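PDB 2ZC0: alanine glyoxylate transaminase from Thermococcus litoralis, which probably transfers the amino group of alanine to glyoxylate, using pyridoxal 5'-phosphate as cofactor, and works as a homodimer. Local coordinates for residues Thr244-Gly256 / Ala279-Leu291. Sequence-based numbering, arbitrary orientation.
Sequences TLSKVLGTGFRIG and APAISQYIALEYL. With PMP (4'-deoxy-4'-aminopyridoxal-5'-phosphate), chain F.
The cofactor-binding loop of this fold type I aminotransferase, 244-256, which joins strands 239-244 and 256-259 and carries K247 beside C4A of PMP, rests its outer side on helix 281-292. S283 OG donates to F253 O at 2.9 Å, on a lone pair in the carbonyl plane, and the same hydroxyl lies at the edge of the F253 ring. I286 CD1 approaches F253 CE1 obliquely at 3.7 Å. I255 presses CG1 tightly on S283 CB and reaches Q284 CG with CD1. L249 sends CD2 to A287 CB (3.7 Å), its chi1 of -180° holding CG opposite the backbone N, and brings CD1 obliquely to the Y290 ring, an off-centre CH-pi contact with CD1 4.2 Å from the centroid. On the inner side, T244 OG1 donates to PMP O1P and accepts from S246 N in an ST turn. R254, bent at chi2 and chi3, turns its guanidinium edge to the phosphate; NH2 donates a hydrogen bond to O3P at 3.0 Å and another to D276 O of the second subunit, while NH1 donates to T251 O. A leucine here would probably leave the phosphate short of a positive partner, and both carbonyls without these donors. Toward the helix's C-terminal end, Y290 OH meets V248 CG1 at 3.5 Å, the side chains crossing at about a right angle.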
# COMPACT_ATOMS: atom_id res chain seq x y z
N THR A 244 20.13 -14.32 16.61
CA THR A 244 20.12 -13.64 17.89
C THR A 244 20.89 -14.39 18.96
O THR A 244 21.14 -15.59 18.85
CB THR A 244 18.67 -13.41 18.37
OG1 THR A 244 18.69 -12.84 19.69
CG2 THR A 244 17.90 -14.71 18.39
N LEU A 245 21.29 -13.65 19.99
CA LEU A 245 22.03 -14.19 21.13
C LEU A 245 21.10 -14.27 22.33
O LEU A 245 21.52 -14.62 23.43
CB LEU A 245 23.20 -13.28 21.50
CG LEU A 245 24.61 -13.53 20.96
CD1 LEU A 245 25.53 -12.46 21.51
CD2 LEU A 245 25.10 -14.91 21.38
N SER A 246 19.83 -13.93 22.12
CA SER A 246 18.86 -13.94 23.20
C SER A 246 18.79 -15.27 23.97
O SER A 246 18.68 -15.27 25.19
CB SER A 246 17.47 -13.55 22.67
OG SER A 246 16.99 -14.48 21.71
N LYS A 247 18.89 -16.40 23.27
CA LYS A 247 18.83 -17.69 23.96
C LYS A 247 20.15 -18.08 24.61
O LYS A 247 20.25 -19.14 25.23
CB LYS A 247 18.39 -18.80 22.99
CG LYS A 247 17.17 -18.45 22.16
CD LYS A 247 15.99 -18.06 23.04
CE LYS A 247 15.02 -17.17 22.27
NZ LYS A 247 14.50 -17.83 21.04
N VAL A 248 21.16 -17.23 24.46
CA VAL A 248 22.47 -17.50 25.03
C VAL A 248 22.82 -16.47 26.11
O VAL A 248 23.00 -16.82 27.28
CB VAL A 248 23.57 -17.45 23.94
CG1 VAL A 248 24.95 -17.62 24.57
CG2 VAL A 248 23.31 -18.52 22.89
N LEU A 249 22.90 -15.21 25.70
CA LEU A 249 23.25 -14.13 26.61
C LEU A 249 22.07 -13.74 27.49
O LEU A 249 22.23 -13.38 28.65
CB LEU A 249 23.72 -12.92 25.80
CG LEU A 249 24.14 -11.67 26.59
CD1 LEU A 249 25.43 -11.96 27.37
CD2 LEU A 249 24.35 -10.51 25.62
N GLY A 250 20.87 -13.82 26.93
CA GLY A 250 19.69 -13.44 27.66
C GLY A 250 18.68 -12.85 26.69
O GLY A 250 19.00 -11.99 25.87
N THR A 251 17.46 -13.34 26.79
CA THR A 251 16.38 -12.92 25.92
C THR A 251 15.93 -11.45 26.06
O THR A 251 15.32 -10.91 25.14
CB THR A 251 15.20 -13.87 26.16
OG1 THR A 251 14.56 -14.17 24.91
CG2 THR A 251 14.22 -13.27 27.11
N GLY A 252 16.25 -10.81 27.18
CA GLY A 252 15.84 -9.43 27.38
C GLY A 252 16.84 -8.34 26.98
O GLY A 252 16.55 -7.15 27.12
N PHE A 253 18.02 -8.74 26.47
CA PHE A 253 19.05 -7.79 26.06
C PHE A 253 18.72 -7.19 24.69
O PHE A 253 19.20 -6.11 24.33
CB PHE A 253 20.44 -8.47 26.04
CG PHE A 253 21.02 -8.72 27.41
CD1 PHE A 253 21.49 -7.66 28.19
CD2 PHE A 253 21.06 -10.00 27.95
CE1 PHE A 253 21.99 -7.87 29.48
CE2 PHE A 253 21.56 -10.23 29.24
CZ PHE A 253 22.02 -9.16 30.01
N ARG A 254 17.90 -7.89 23.91
CA ARG A 254 17.50 -7.40 22.60
C ARG A 254 18.72 -7.26 21.68
O ARG A 254 18.96 -6.19 21.13
CB ARG A 254 16.80 -6.02 22.72
CG ARG A 254 15.63 -5.92 23.72
CD ARG A 254 14.38 -6.64 23.21
NE ARG A 254 14.62 -8.06 23.16
CZ ARG A 254 14.24 -8.87 22.18
NH1 ARG A 254 14.55 -10.17 22.27
NH2 ARG A 254 13.55 -8.42 21.13
N ILE A 255 19.50 -8.33 21.54
CA ILE A 255 20.68 -8.32 20.67
C ILE A 255 20.53 -9.41 19.61
O ILE A 255 20.68 -10.61 19.89
CB ILE A 255 22.00 -8.56 21.45
CG1 ILE A 255 22.37 -7.32 22.27
CG2 ILE A 255 23.15 -8.84 20.46
CD1 ILE A 255 22.64 -6.06 21.43
N GLY A 256 20.23 -8.97 18.39
CA GLY A 256 20.05 -9.89 17.28
C GLY A 256 20.76 -9.35 16.06
O GLY A 256 21.42 -8.30 16.12
N ALA A 279 20.68 -0.69 18.28
CA ALA A 279 20.47 -1.69 19.33
C ALA A 279 21.08 -1.04 20.58
O ALA A 279 21.94 -0.16 20.48
CB ALA A 279 21.22 -2.97 18.97
N PRO A 280 20.64 -1.46 21.78
CA PRO A 280 21.12 -0.94 23.06
C PRO A 280 22.64 -1.02 23.21
O PRO A 280 23.23 -2.08 23.04
CB PRO A 280 20.42 -1.84 24.09
CG PRO A 280 19.20 -2.32 23.36
CD PRO A 280 19.72 -2.59 21.98
N ALA A 281 23.28 0.11 23.52
CA ALA A 281 24.73 0.15 23.67
C ALA A 281 25.22 -0.80 24.76
O ALA A 281 26.18 -1.56 24.55
CB ALA A 281 25.19 1.57 23.98
N ILE A 282 24.57 -0.77 25.91
CA ILE A 282 24.97 -1.65 27.00
C ILE A 282 24.89 -3.11 26.60
O ILE A 282 25.78 -3.89 26.90
CB ILE A 282 24.09 -1.48 28.25
CG1 ILE A 282 22.62 -1.64 27.87
CG2 ILE A 282 24.36 -0.13 28.90
CD1 ILE A 282 21.70 -1.56 29.04
N SER A 283 23.82 -3.50 25.91
CA SER A 283 23.67 -4.89 25.51
C SER A 283 24.74 -5.27 24.50
O SER A 283 25.23 -6.41 24.50
CB SER A 283 22.29 -5.13 24.90
OG SER A 283 21.27 -4.76 25.80
N GLN A 284 25.11 -4.33 23.64
CA GLN A 284 26.12 -4.62 22.64
C GLN A 284 27.49 -4.81 23.29
O GLN A 284 28.20 -5.77 22.99
CB GLN A 284 26.19 -3.48 21.60
CG GLN A 284 24.94 -3.32 20.72
CD GLN A 284 25.16 -2.33 19.60
OE1 GLN A 284 24.46 -1.31 19.49
NE2 GLN A 284 26.16 -2.61 18.75
N TYR A 285 27.85 -3.91 24.19
CA TYR A 285 29.13 -4.00 24.88
C TYR A 285 29.19 -5.22 25.80
O TYR A 285 30.21 -5.91 25.85
CB TYR A 285 29.40 -2.69 25.64
CG TYR A 285 30.05 -1.64 24.77
CD1 TYR A 285 31.33 -1.84 24.26
CD2 TYR A 285 29.37 -0.48 24.40
CE1 TYR A 285 31.92 -0.91 23.41
CE2 TYR A 285 29.95 0.46 23.55
CZ TYR A 285 31.23 0.23 23.06
OH TYR A 285 31.83 1.13 22.19
N ILE A 286 28.09 -5.50 26.49
CA ILE A 286 28.03 -6.68 27.36
C ILE A 286 28.30 -7.92 26.51
O ILE A 286 29.06 -8.81 26.91
CB ILE A 286 26.64 -6.83 28.02
CG1 ILE A 286 26.44 -5.79 29.12
CG2 ILE A 286 26.50 -8.23 28.62
CD1 ILE A 286 25.13 -5.96 29.88
N ALA A 287 27.68 -7.97 25.33
CA ALA A 287 27.83 -9.09 24.40
C ALA A 287 29.24 -9.16 23.81
O ALA A 287 29.75 -10.24 23.51
CB ALA A 287 26.81 -8.97 23.26
N LEU A 288 29.85 -7.99 23.65
CA LEU A 288 31.20 -7.90 23.10
C LEU A 288 32.21 -8.53 24.05
O LEU A 288 33.08 -9.29 23.63
CB LEU A 288 31.57 -6.44 22.84
CG LEU A 288 33.00 -6.21 22.34
CD1 LEU A 288 33.24 -6.99 21.05
CD2 LEU A 288 33.22 -4.73 22.13
N GLU A 289 32.11 -8.19 25.34
CA GLU A 289 33.01 -8.74 26.35
C GLU A 289 32.73 -10.22 26.56
O GLU A 289 33.64 -11.03 26.67
CB GLU A 289 32.84 -8.01 27.68
CG GLU A 289 33.57 -6.68 27.74
CD GLU A 289 35.04 -6.82 27.39
OE1 GLU A 289 35.73 -7.64 28.02
OE2 GLU A 289 35.49 -6.09 26.48
N TYR A 290 31.45 -10.56 26.62
CA TYR A 290 31.03 -11.95 26.80
C TYR A 290 31.75 -12.81 25.77
O TYR A 290 32.34 -13.84 26.11
CB TYR A 290 29.53 -12.05 26.60
CG TYR A 290 28.97 -13.45 26.72
CD1 TYR A 290 28.51 -13.94 27.94
CD2 TYR A 290 28.90 -14.29 25.61
CE1 TYR A 290 27.98 -15.23 28.05
CE2 TYR A 290 28.38 -15.58 25.70
CZ TYR A 290 27.92 -16.04 26.92
OH TYR A 290 27.42 -17.31 27.02
N LEU A 291 31.73 -12.38 24.52
CA LEU A 291 32.37 -13.14 23.46
C LEU A 291 33.89 -13.12 23.54
O LEU A 291 34.53 -14.17 23.48
CB LEU A 291 31.92 -12.63 22.09
CG LEU A 291 30.46 -12.88 21.71
CD1 LEU A 291 30.22 -12.35 20.30
CD2 LEU A 291 30.14 -14.38 21.77
N1 PMP F . 12.81 -16.46 16.07
C2 PMP F . 12.22 -17.49 16.73
C2A PMP F . 11.93 -18.75 15.92
C3 PMP F . 11.90 -17.39 18.11
O3 PMP F . 11.30 -18.46 18.75
C4 PMP F . 12.20 -16.16 18.81
C4A PMP F . 11.86 -16.07 20.31
N4A PMP F . 10.88 -15.02 20.61
C5 PMP F . 12.87 -15.03 18.00
C6 PMP F . 13.14 -15.24 16.63
C5A PMP F . 13.25 -13.67 18.63
O4P PMP F . 14.04 -13.84 19.39
P PMP F . 14.55 -12.40 20.05
O1P PMP F . 16.32 -11.82 19.68
O2P PMP F . 14.46 -12.68 21.94
O3P PMP F . 13.47 -11.00 19.64